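Local coordinates for protein glycosyl hydrolase family 26 (Bacteroides ovatus, PDB 4ZXO) that probably hydrolyses the beta-1,4-mannosidic linkages of galactomannan as an endo-acting beta-mannanase of glycoside hydrolase family 26, at residues F239-S242 and Q243-Q247; N249-L252 and T253-T256; S279-W282 and T283-L287; L287-I290 and E291-L295. All blocks are in the same frame, centred on the assembly; numbering follows the deposited sequence. Where two conformers were deposited one is given.

Contact 1: F239-S242 and Q243-Q247; sequences FERS and QYIKQ
Gln-243 meets Glu-240 twice: its backbone N donates to Glu-240 OE1 at 2.9 Å, and its CB rests 3.3 Å from Glu-240 OE1. The carboxylate reaches this place because the Glu-240 chain, leaving with CG opposite the backbone N (chi1 -175°), bends at chi2 and folds back over the amides of the first turn. Ser-242 offers the same group a second grip. Its OG lies 2.6 Å from Glu-240 OE1, on the syn lone pair, in the conformer given (two were modelled), whereas Gln-243 N comes from the syn side but 35° out of the carboxylate plane. A weak bond of 3.2 Å runs from Ser-242 N to Glu-240 OE2. This is an N-cap: Glu-240 stands just before helix 241-262, which links strands 231-235 and 266-271 in a beta-alpha-beta unit of the TIM barrel, and its negative charge is likely to suit the positive end of the helix dipole. Ile-245 serves the next turn. While Ile-245 N bonds to Arg-241 O at 3.0 Å, the methyl CD1 sits over the centre of one face of the Arg-241 guanidinium, 3.6 Å from Arg-241 CZ. A branched aliphatic chain can cover that flat cation without competing for the N-H groups of NE and NH2, which bond elsewhere: Arg-241 NE to Thr-285 OG1 and Arg-241 NH2 to Gly-284 O.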
loop_
_atom_site.group_PDB
_atom_site.type_symbol
_atom_site.label_atom_id
_atom_site.label_comp_id
_atom_site.label_asym_id
_atom_site.label_seq_id
_atom_site.Cartn_x
_atom_site.Cartn_y
_atom_site.Cartn_z
ATOM N N PHE A 239 -16.239 1.180 9.920
ATOM C CA PHE A 239 -17.598 0.754 9.649
ATOM C C PHE A 239 -18.530 1.357 10.661
ATOM O O PHE A 239 -19.643 1.776 10.313
ATOM C CB PHE A 239 -17.707 -0.793 9.631
ATOM C CG PHE A 239 -16.939 -1.375 8.529
ATOM C CD1 PHE A 239 -17.401 -1.223 7.230
ATOM C CD2 PHE A 239 -15.716 -1.971 8.745
ATOM C CE1 PHE A 239 -16.649 -1.716 6.135
ATOM C CE2 PHE A 239 -14.978 -2.495 7.664
ATOM C CZ PHE A 239 -15.428 -2.338 6.367
ATOM N N GLU A 240 -18.078 1.424 11.899
ATOM C CA GLU A 240 -18.779 2.160 12.957
ATOM C C GLU A 240 -17.717 2.901 13.776
ATOM O O GLU A 240 -16.643 2.367 14.011
ATOM C CB GLU A 240 -19.600 1.198 13.813
ATOM C CG GLU A 240 -20.450 1.893 14.858
ATOM C CD GLU A 240 -19.743 2.067 16.175
ATOM O OE1 GLU A 240 -18.834 1.260 16.493
ATOM O OE2 GLU A 240 -20.089 3.045 16.875
ATOM N N ARG A 241 -17.992 4.134 14.180
ATOM C CA ARG A 241 -16.903 4.958 14.678
ATOM C C ARG A 241 -16.256 4.427 15.953
ATOM O O ARG A 241 -15.030 4.398 16.033
ATOM C CB ARG A 241 -17.399 6.365 14.930
ATOM C CG ARG A 241 -16.335 7.315 15.415
ATOM C CD ARG A 241 -16.886 8.738 15.517
ATOM N NE ARG A 241 -15.805 9.638 15.874
ATOM C CZ ARG A 241 -15.439 9.903 17.122
ATOM N NH1 ARG A 241 -16.075 9.312 18.139
ATOM N NH2 ARG A 241 -14.460 10.775 17.354
ATOM N N SER A 242 -17.051 4.053 16.964
ATOM C CA SER A 242 -16.446 3.602 18.219
ATOM C C SER A 242 -15.571 2.350 18.006
ATOM O O SER A 242 -14.454 2.225 18.546
ATOM C CB SER A 242 -17.544 3.329 19.267
ATOM O OG SER A 242 -18.330 2.185 18.909
ATOM N N GLN A 243 -16.072 1.428 17.194
ATOM C CA GLN A 243 -15.359 0.191 16.950
ATOM C C GLN A 243 -14.064 0.507 16.196
ATOM O O GLN A 243 -12.999 -0.068 16.460
ATOM C CB GLN A 243 -16.222 -0.783 16.139
ATOM C CG GLN A 243 -15.738 -2.218 16.240
ATOM C CD GLN A 243 -15.833 -2.784 17.667
ATOM O OE1 GLN A 243 -16.655 -2.340 18.480
ATOM N NE2 GLN A 243 -14.967 -3.747 17.979
ATOM N N TYR A 244 -14.158 1.400 15.217
ATOM C CA TYR A 244 -12.967 1.804 14.459
ATOM C C TYR A 244 -11.893 2.386 15.372
ATOM O O TYR A 244 -10.713 2.070 15.233
ATOM C CB TYR A 244 -13.359 2.819 13.400
ATOM C CG TYR A 244 -12.225 3.416 12.589
ATOM C CD1 TYR A 244 -11.494 2.666 11.655
ATOM C CD2 TYR A 244 -11.905 4.758 12.719
ATOM C CE1 TYR A 244 -10.488 3.254 10.898
ATOM C CE2 TYR A 244 -10.885 5.366 11.966
ATOM C CZ TYR A 244 -10.211 4.607 11.038
ATOM O OH TYR A 244 -9.226 5.185 10.266
ATOM N N ILE A 245 -12.292 3.273 16.287
ATOM C CA ILE A 245 -11.319 3.880 17.186
ATOM C C ILE A 245 -10.660 2.790 18.032
ATOM O O ILE A 245 -9.454 2.780 18.161
ATOM C CB ILE A 245 -11.984 4.980 18.062
ATOM C CG1 ILE A 245 -12.268 6.185 17.163
ATOM C CG2 ILE A 245 -11.042 5.453 19.154
ATOM C CD1 ILE A 245 -13.205 7.180 17.780
ATOM N N LYS A 246 -11.450 1.854 18.554
ATOM C CA LYS A 246 -10.904 0.747 19.347
ATOM C C LYS A 246 -9.956 -0.124 18.488
ATOM O O LYS A 246 -8.838 -0.441 18.878
ATOM C CB LYS A 246 -12.051 -0.119 19.938
ATOM C CG LYS A 246 -11.614 -1.417 20.615
ATOM C CD LYS A 246 -12.734 -2.054 21.496
ATOM C CE LYS A 246 -12.240 -3.364 22.236
ATOM N NZ LYS A 246 -13.012 -3.809 23.513
ATOM N N GLN A 247 -10.441 -0.546 17.333
ATOM C CA GLN A 247 -9.680 -1.479 16.535
ATOM C C GLN A 247 -8.473 -0.849 15.878
ATOM O O GLN A 247 -7.416 -1.519 15.778
ATOM C CB GLN A 247 -10.559 -2.070 15.465
ATOM C CG GLN A 247 -11.640 -2.983 16.048
ATOM C CD GLN A 247 -11.056 -4.201 16.766
ATOM O OE1 GLN A 247 -10.006 -4.702 16.379
ATOM N NE2 GLN A 247 -11.747 -4.682 17.824
#

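Contact 2: N249-L252 and T253-T256; sequences NKML and TILT
Met-251 and Ile-254 pass each other at a slant, the sulfur SD of Met-251 lying 4.0 Å from the CD1 methyl of Ile-254. The same methyl also meets Lys-250, which runs alongside Ile-254 and points the same way, with Lys-250 CG 4.2 Å from Ile-254 CD1; the aliphatic part of the lysine packs while its NZ goes on to Gln-247 and to a salt bridge with Asp-214. Leu-252 and Leu-255 also meet aslant, CD2 of Leu-252 against CD1 of Leu-255 at 3.9 Å. Helix 241-262 is one of the outer helices of a TIM barrel, and here Met-251, Leu-252 and Leu-255 all touch Thr-234 of strand 231-235, with Met-251 and Leu-255 also against Tyr-219 of helix 216-219, a buried setting that suits apolar residues. The two threonines, by contrast, turn back on the backbone. Thr-256 OG1, set opposite the carbonyl carbon (chi1 -57°), reaches Leu-252 O at 2.8 Å, and the oxygen also receives Thr-256 N, the two donors coming from opposite faces of the carbonyl plane. A valine in place of Thr-256 lacks the hydroxyl and would probably leave Leu-252 O gripped by this residue from one face instead of two. Thr-253 grips Asn-249 O in the same manner, with Thr-253 OG1 at 2.8 Å and also bonded to the hydroxyl of Tyr-293.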
loop_
_atom_site.group_PDB
_atom_site.type_symbol
_atom_site.label_atom_id
_atom_site.label_comp_id
_atom_site.label_asym_id
_atom_site.label_seq_id
_atom_site.Cartn_x
_atom_site.Cartn_y
_atom_site.Cartn_z
ATOM N N ASN A 249 -6.773 1.835 17.189
ATOM C CA ASN A 249 -5.804 1.907 18.266
ATOM C C ASN A 249 -5.171 0.551 18.565
ATOM O O ASN A 249 -3.966 0.474 18.800
ATOM C CB ASN A 249 -6.435 2.451 19.548
ATOM C CG ASN A 249 -6.448 3.977 19.584
ATOM O OD1 ASN A 249 -5.392 4.633 19.612
ATOM N ND2 ASN A 249 -7.626 4.545 19.540
ATOM N N LYS A 250 -5.979 -0.508 18.623
ATOM C CA LYS A 250 -5.451 -1.826 18.876
ATOM C C LYS A 250 -4.400 -2.206 17.815
ATOM O O LYS A 250 -3.298 -2.666 18.164
ATOM C CB LYS A 250 -6.574 -2.855 18.865
ATOM C CG LYS A 250 -6.093 -4.241 19.154
ATOM C CD LYS A 250 -7.166 -5.268 18.711
ATOM C CE LYS A 250 -7.043 -5.539 17.217
ATOM N NZ LYS A 250 -8.100 -6.478 16.731
ATOM N N MET A 251 -4.728 -2.036 16.526
ATOM C CA MET A 251 -3.749 -2.446 15.519
ATOM C C MET A 251 -2.518 -1.561 15.491
ATOM O O MET A 251 -1.420 -2.075 15.280
ATOM C CB MET A 251 -4.375 -2.430 14.109
ATOM C CG MET A 251 -5.405 -3.518 13.885
ATOM S SD MET A 251 -4.956 -5.199 14.450
ATOM C CE MET A 251 -3.465 -5.468 13.473
ATOM N N LEU A 252 -2.667 -0.240 15.669
ATOM C CA LEU A 252 -1.463 0.575 15.644
ATOM C C LEU A 252 -0.586 0.332 16.882
ATOM O O LEU A 252 0.635 0.458 16.771
ATOM C CB LEU A 252 -1.838 2.058 15.533
ATOM C CG LEU A 252 -2.626 2.330 14.237
ATOM C CD1 LEU A 252 -2.848 3.864 14.085
ATOM C CD2 LEU A 252 -1.931 1.715 13.002
ATOM N N THR A 253 -1.188 -0.027 18.028
ATOM C CA THR A 253 -0.416 -0.444 19.201
ATOM C C THR A 253 0.379 -1.720 18.862
ATOM O O THR A 253 1.574 -1.868 19.185
ATOM C CB THR A 253 -1.376 -0.655 20.390
ATOM O OG1 THR A 253 -1.895 0.645 20.735
ATOM C CG2 THR A 253 -0.651 -1.240 21.635
ATOM N N ILE A 254 -0.295 -2.671 18.224
ATOM C CA ILE A 254 0.377 -3.899 17.780
ATOM C C ILE A 254 1.519 -3.590 16.815
ATOM O O ILE A 254 2.634 -4.084 17.004
ATOM C CB ILE A 254 -0.625 -4.851 17.128
ATOM C CG1 ILE A 254 -1.475 -5.508 18.213
ATOM C CG2 ILE A 254 0.092 -5.936 16.252
ATOM C CD1 ILE A 254 -2.717 -6.196 17.660
ATOM N N LEU A 255 1.272 -2.731 15.829
ATOM C CA LEU A 255 2.308 -2.344 14.875
ATOM C C LEU A 255 3.488 -1.685 15.557
ATOM O O LEU A 255 4.645 -2.023 15.258
ATOM C CB LEU A 255 1.799 -1.353 13.806
ATOM C CG LEU A 255 0.883 -1.881 12.737
ATOM C CD1 LEU A 255 0.714 -0.864 11.653
ATOM C CD2 LEU A 255 1.388 -3.173 12.158
ATOM N N THR A 256 3.212 -0.751 16.461
ATOM C CA THR A 256 4.292 -0.048 17.149
ATOM C C THR A 256 5.145 -1.051 17.956
ATOM O O THR A 256 6.397 -1.019 17.889
ATOM C CB THR A 256 3.710 1.066 18.039
ATOM O OG1 THR A 256 2.915 1.949 17.210
ATOM C CG2 THR A 256 4.781 1.890 18.712
#

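Contact 3: S279-W282 and T283-L287; sequences SLWW and TGTLL
Over one face of the Trp-281 indole stands Leu-286 CB, a CH-pi contact 4.1 Å from the centroid of the six-membered ring and 14° off its normal. At the edge of the same indole, in its plane, is Trp-282 CZ3, and one face of the Trp-282 ring has Trp-281 CE3 3.7 Å above its centre. Leu-286, whose CG lies opposite its backbone N (chi1 -179°), sends CD2 into the fork between the indoles, 3.9 Å from both Trp-281 CZ3 and Trp-282 CE3. Thr-285 CG2 approaches Trp-281 NE1 to 3.6 Å, and that N-H is spent on Gln-238 OE1. The backbone beneath is unusual: the helix widens into a pi-type turn, in which Trp-281 O accepts from both Thr-285 N and Leu-286 N, the latter at 3.0 Å. Gly-284 suits the turn, since a CB there would clash with Leu-280 O. A water joins Thr-285 OG1, already bonded to Arg-241 of helix 241-262, to Leu-280 O, weakly at the carbonyl. Helix 281-290, between strands 266-271 and 295-300, is flanked by two helices: Tyr-244 of helix 241-262 touches Thr-285 and Leu-286, while Phe-324 of helix 321-328 meets Trp-282 edge-to-face and Phe-327 touches Leu-286.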
loop_
_atom_site.group_PDB
_atom_site.type_symbol
_atom_site.label_atom_id
_atom_site.label_comp_id
_atom_site.label_asym_id
_atom_site.label_seq_id
_atom_site.Cartn_x
_atom_site.Cartn_y
_atom_site.Cartn_z
ATOM N N SER A 279 -18.671 14.970 8.445
ATOM C CA SER A 279 -18.031 16.165 7.919
ATOM C C SER A 279 -16.738 16.519 8.697
ATOM O O SER A 279 -15.907 17.349 8.214
ATOM C CB SER A 279 -19.012 17.313 7.946
ATOM O OG SER A 279 -19.285 17.714 9.277
ATOM N N LEU A 280 -16.555 15.892 9.868
ATOM C CA LEU A 280 -15.379 16.142 10.722
ATOM C C LEU A 280 -14.537 14.895 10.873
ATOM O O LEU A 280 -13.836 14.746 11.868
ATOM C CB LEU A 280 -15.799 16.622 12.111
ATOM C CG LEU A 280 -16.562 17.950 12.148
ATOM C CD1 LEU A 280 -16.973 18.282 13.554
ATOM C CD2 LEU A 280 -15.678 19.051 11.600
ATOM N N TRP A 281 -14.592 14.002 9.888
ATOM C CA TRP A 281 -13.906 12.702 10.070
ATOM C C TRP A 281 -12.412 12.841 10.237
ATOM O O TRP A 281 -11.808 12.159 11.070
ATOM C CB TRP A 281 -14.163 11.745 8.903
ATOM C CG TRP A 281 -13.694 10.347 9.195
ATOM C CD1 TRP A 281 -14.268 9.468 10.066
ATOM C CD2 TRP A 281 -12.578 9.680 8.627
ATOM N NE1 TRP A 281 -13.574 8.302 10.091
ATOM C CE2 TRP A 281 -12.523 8.395 9.212
ATOM C CE3 TRP A 281 -11.592 10.049 7.698
ATOM C CZ2 TRP A 281 -11.528 7.461 8.895
ATOM C CZ3 TRP A 281 -10.583 9.085 7.355
ATOM C CH2 TRP A 281 -10.590 7.802 7.958
ATOM N N TRP A 282 -11.814 13.728 9.449
ATOM C CA TRP A 282 -10.343 13.820 9.376
ATOM C C TRP A 282 -9.724 14.313 10.685
ATOM O O TRP A 282 -8.794 13.680 11.208
ATOM C CB TRP A 282 -9.941 14.751 8.216
ATOM C CG TRP A 282 -10.507 14.268 6.931
ATOM C CD1 TRP A 282 -11.653 14.698 6.316
ATOM C CD2 TRP A 282 -10.030 13.167 6.161
ATOM N NE1 TRP A 282 -11.910 13.931 5.189
ATOM C CE2 TRP A 282 -10.900 13.012 5.047
ATOM C CE3 TRP A 282 -8.916 12.339 6.267
ATOM C CZ2 TRP A 282 -10.735 12.011 4.095
ATOM C CZ3 TRP A 282 -8.727 11.358 5.301
ATOM C CH2 TRP A 282 -9.647 11.203 4.227
ATOM N N THR A 283 -10.224 15.441 11.217
ATOM C CA THR A 283 -9.676 15.941 12.480
ATOM C C THR A 283 -10.359 15.386 13.682
ATOM O O THR A 283 -9.802 15.396 14.782
ATOM C CB THR A 283 -9.746 17.490 12.612
ATOM O OG1 THR A 283 -11.123 17.938 12.603
ATOM C CG2 THR A 283 -8.981 18.124 11.451
ATOM N N GLY A 284 -11.570 14.894 13.499
ATOM C CA GLY A 284 -12.319 14.456 14.657
ATOM C C GLY A 284 -12.225 12.985 14.966
ATOM O O GLY A 284 -12.499 12.575 16.076
ATOM N N THR A 285 -11.874 12.187 13.973
ATOM C CA THR A 285 -11.725 10.730 14.178
ATOM C C THR A 285 -10.327 10.240 13.795
ATOM O O THR A 285 -9.635 9.666 14.616
ATOM C CB THR A 285 -12.783 9.971 13.377
ATOM O OG1 THR A 285 -14.068 10.372 13.854
ATOM C CG2 THR A 285 -12.688 8.479 13.592
ATOM N N LEU A 286 -9.898 10.468 12.557
ATOM C CA LEU A 286 -8.633 9.869 12.125
ATOM C C LEU A 286 -7.399 10.461 12.837
ATOM O O LEU A 286 -6.550 9.731 13.402
ATOM C CB LEU A 286 -8.476 10.052 10.620
ATOM C CG LEU A 286 -7.205 9.435 10.044
ATOM C CD1 LEU A 286 -7.119 7.922 10.133
ATOM C CD2 LEU A 286 -6.966 9.821 8.578
ATOM N N LEU A 287 -7.260 11.776 12.783
ATOM C CA LEU A 287 -6.033 12.419 13.320
ATOM C C LEU A 287 -5.808 12.136 14.795
ATOM O O LEU A 287 -4.695 11.793 15.183
ATOM C CB LEU A 287 -6.084 13.913 13.056
ATOM C CG LEU A 287 -4.783 14.673 13.426
ATOM C CD1 LEU A 287 -3.517 14.121 12.705
ATOM C CD2 LEU A 287 -4.918 16.170 13.138
HETATM O O HOH W 1 -15.273 12.756 13.422
#

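Contact 4: L287-I290 and E291-L295; sequences LPVI and EKYPL
Glu-291 N closes the last regular turn of the helix by donating to Leu-287 O at 3.0 Å, in a nearly straight bond. Beyond it the pattern tightens: Lys-292 N goes to Val-289 O at 3.3 Å, and Tyr-293 N to Ile-290 O at 3.1 Å, the latter closing a type I beta turn; both donors stand well above the planes of their carbonyls. Pro-288 has no N-H to give to the turn before it, and the helix kinks there. Its carbonyl is served by a water, which donates to Pro-288 O at 2.7 Å and to Glu-291 OE2 at 2.6 Å. That bridge depends on CG of Glu-291 lying between its N and carbonyl carbon (chi1 70°), a setting that folds the extended side chain back over Leu-287 O and Pro-288. The other oxygen, OE1, forms a salt bridge with Lys-332. An alanine here would probably deprive Lys-332 of its charged mate and cost the water its bridge from Pro-288 O to the carboxylate. Lys-292 lays CG by Pro-288 O, at 3.5 Å, while its NZ makes a weak bond to Asn-249 OD1. The ring edge of Tyr-293 faces Val-289 O, and its hydroxyl bonds to Asn-249 OD1; a long side chain ending in a hydroxyl suits this place, since it reaches across to helix 241-262. An inverse gamma turn at Pro-294 then leads to strand 295-300. Leu-295 crosses Ile-290 at about a right angle, and the pair reaches inward to Leu-268 of strand 266-271 and Ile-27 of strand 27-32, with Ile-290 also on Ile-333, one of the residues of the potassium site.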
loop_
_atom_site.group_PDB
_atom_site.type_symbol
_atom_site.label_atom_id
_atom_site.label_comp_id
_atom_site.label_asym_id
_atom_site.label_seq_id
_atom_site.Cartn_x
_atom_site.Cartn_y
_atom_site.Cartn_z
ATOM N N LEU A 287 -7.260 11.776 12.783
ATOM C CA LEU A 287 -6.033 12.419 13.320
ATOM C C LEU A 287 -5.808 12.136 14.795
ATOM O O LEU A 287 -4.695 11.793 15.183
ATOM C CB LEU A 287 -6.084 13.913 13.056
ATOM C CG LEU A 287 -4.783 14.673 13.426
ATOM C CD1 LEU A 287 -3.517 14.121 12.705
ATOM C CD2 LEU A 287 -4.918 16.170 13.138
ATOM N N PRO A 288 -6.858 12.208 15.626
ATOM C CA PRO A 288 -6.550 11.947 17.053
ATOM C C PRO A 288 -6.072 10.544 17.333
ATOM O O PRO A 288 -5.351 10.352 18.314
ATOM C CB PRO A 288 -7.879 12.180 17.775
ATOM C CG PRO A 288 -8.642 13.145 16.867
ATOM C CD PRO A 288 -8.228 12.738 15.426
ATOM N N VAL A 289 -6.400 9.589 16.463
ATOM C CA VAL A 289 -5.870 8.250 16.633
ATOM C C VAL A 289 -4.469 8.149 16.079
ATOM O O VAL A 289 -3.573 7.751 16.814
ATOM C CB VAL A 289 -6.750 7.179 15.954
ATOM C CG1 VAL A 289 -6.110 5.793 16.122
ATOM C CG2 VAL A 289 -8.131 7.186 16.595
ATOM N N ILE A 290 -4.258 8.530 14.812
ATOM C CA ILE A 290 -2.982 8.210 14.185
ATOM C C ILE A 290 -1.839 9.056 14.739
ATOM O O ILE A 290 -0.699 8.604 14.726
ATOM C CB ILE A 290 -3.014 8.320 12.636
ATOM C CG1 ILE A 290 -3.310 9.735 12.167
ATOM C CG2 ILE A 290 -4.044 7.341 12.050
ATOM C CD1 ILE A 290 -3.210 9.885 10.664
ATOM N N GLU A 291 -2.127 10.245 15.272
ATOM C CA GLU A 291 -1.042 11.107 15.743
ATOM C C GLU A 291 -0.347 10.557 16.963
ATOM O O GLU A 291 0.738 11.051 17.311
ATOM C CB GLU A 291 -1.546 12.514 16.033
ATOM C CG GLU A 291 -2.446 12.599 17.251
ATOM C CD GLU A 291 -3.030 14.000 17.442
ATOM O OE1 GLU A 291 -2.555 14.934 16.750
ATOM O OE2 GLU A 291 -3.948 14.172 18.275
ATOM N N LYS A 292 -0.926 9.530 17.580
ATOM C CA LYS A 292 -0.331 8.913 18.769
ATOM C C LYS A 292 0.725 7.849 18.429
ATOM O O LYS A 292 1.340 7.271 19.315
ATOM C CB LYS A 292 -1.428 8.268 19.633
ATOM C CG LYS A 292 -2.559 9.205 20.079
ATOM C CD LYS A 292 -3.413 8.572 21.110
ATOM C CE LYS A 292 -4.191 7.406 20.599
ATOM N NZ LYS A 292 -4.962 6.789 21.761
ATOM N N TYR A 293 0.928 7.587 17.141
ATOM C CA TYR A 293 1.759 6.453 16.732
ATOM C C TYR A 293 2.744 6.899 15.687
ATOM O O TYR A 293 2.433 7.763 14.881
ATOM C CB TYR A 293 0.892 5.317 16.157
ATOM C CG TYR A 293 -0.144 4.834 17.130
ATOM C CD1 TYR A 293 0.190 3.891 18.133
ATOM C CD2 TYR A 293 -1.453 5.319 17.087
ATOM C CE1 TYR A 293 -0.744 3.462 19.015
ATOM C CE2 TYR A 293 -2.370 4.906 18.015
ATOM C CZ TYR A 293 -2.041 3.961 18.937
ATOM O OH TYR A 293 -2.975 3.524 19.872
ATOM N N PRO A 294 3.923 6.264 15.664
ATOM C CA PRO A 294 5.007 6.691 14.749
ATOM C C PRO A 294 4.832 6.175 13.336
ATOM O O PRO A 294 5.701 5.508 12.793
ATOM C CB PRO A 294 6.271 6.115 15.396
ATOM C CG PRO A 294 5.731 4.836 16.153
ATOM C CD PRO A 294 4.331 5.188 16.601
ATOM N N LEU A 295 3.698 6.477 12.740
ATOM C CA LEU A 295 3.429 5.957 11.413
ATOM C C LEU A 295 4.295 6.637 10.372
ATOM O O LEU A 295 4.445 7.883 10.373
ATOM C CB LEU A 295 1.979 6.206 11.002
ATOM C CG LEU A 295 0.942 5.581 11.922
ATOM C CD1 LEU A 295 -0.437 5.814 11.280
ATOM C CD2 LEU A 295 1.155 4.112 12.071
HETATM O O HOH W 2 -4.583 12.310 20.003
#

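In the fold
Contacts 1 and 2 follow each other along helix 241-262, contacts 3 and 4 along helix 281-290 and its exit, so the four describe two adjacent outer helices of the barrel. The centres of contacts 1 and 3 both lie about 21 Å from the centre of the chain, yet contact 1 is a surface contact, chiefly polar capping, and contact 3 partly buried, as are contacts 2 and 4; apolar packing marks contact 2, indoles contact 3 and turn carbonyls contact 4. The helices are tied at two places: near their starts contacts 1 and 3 meet through arginine bonds, and farther on contacts 2 and 4 through a tyrosine hydroxyl in the exit loop. Contacts 2 and 3 do not touch.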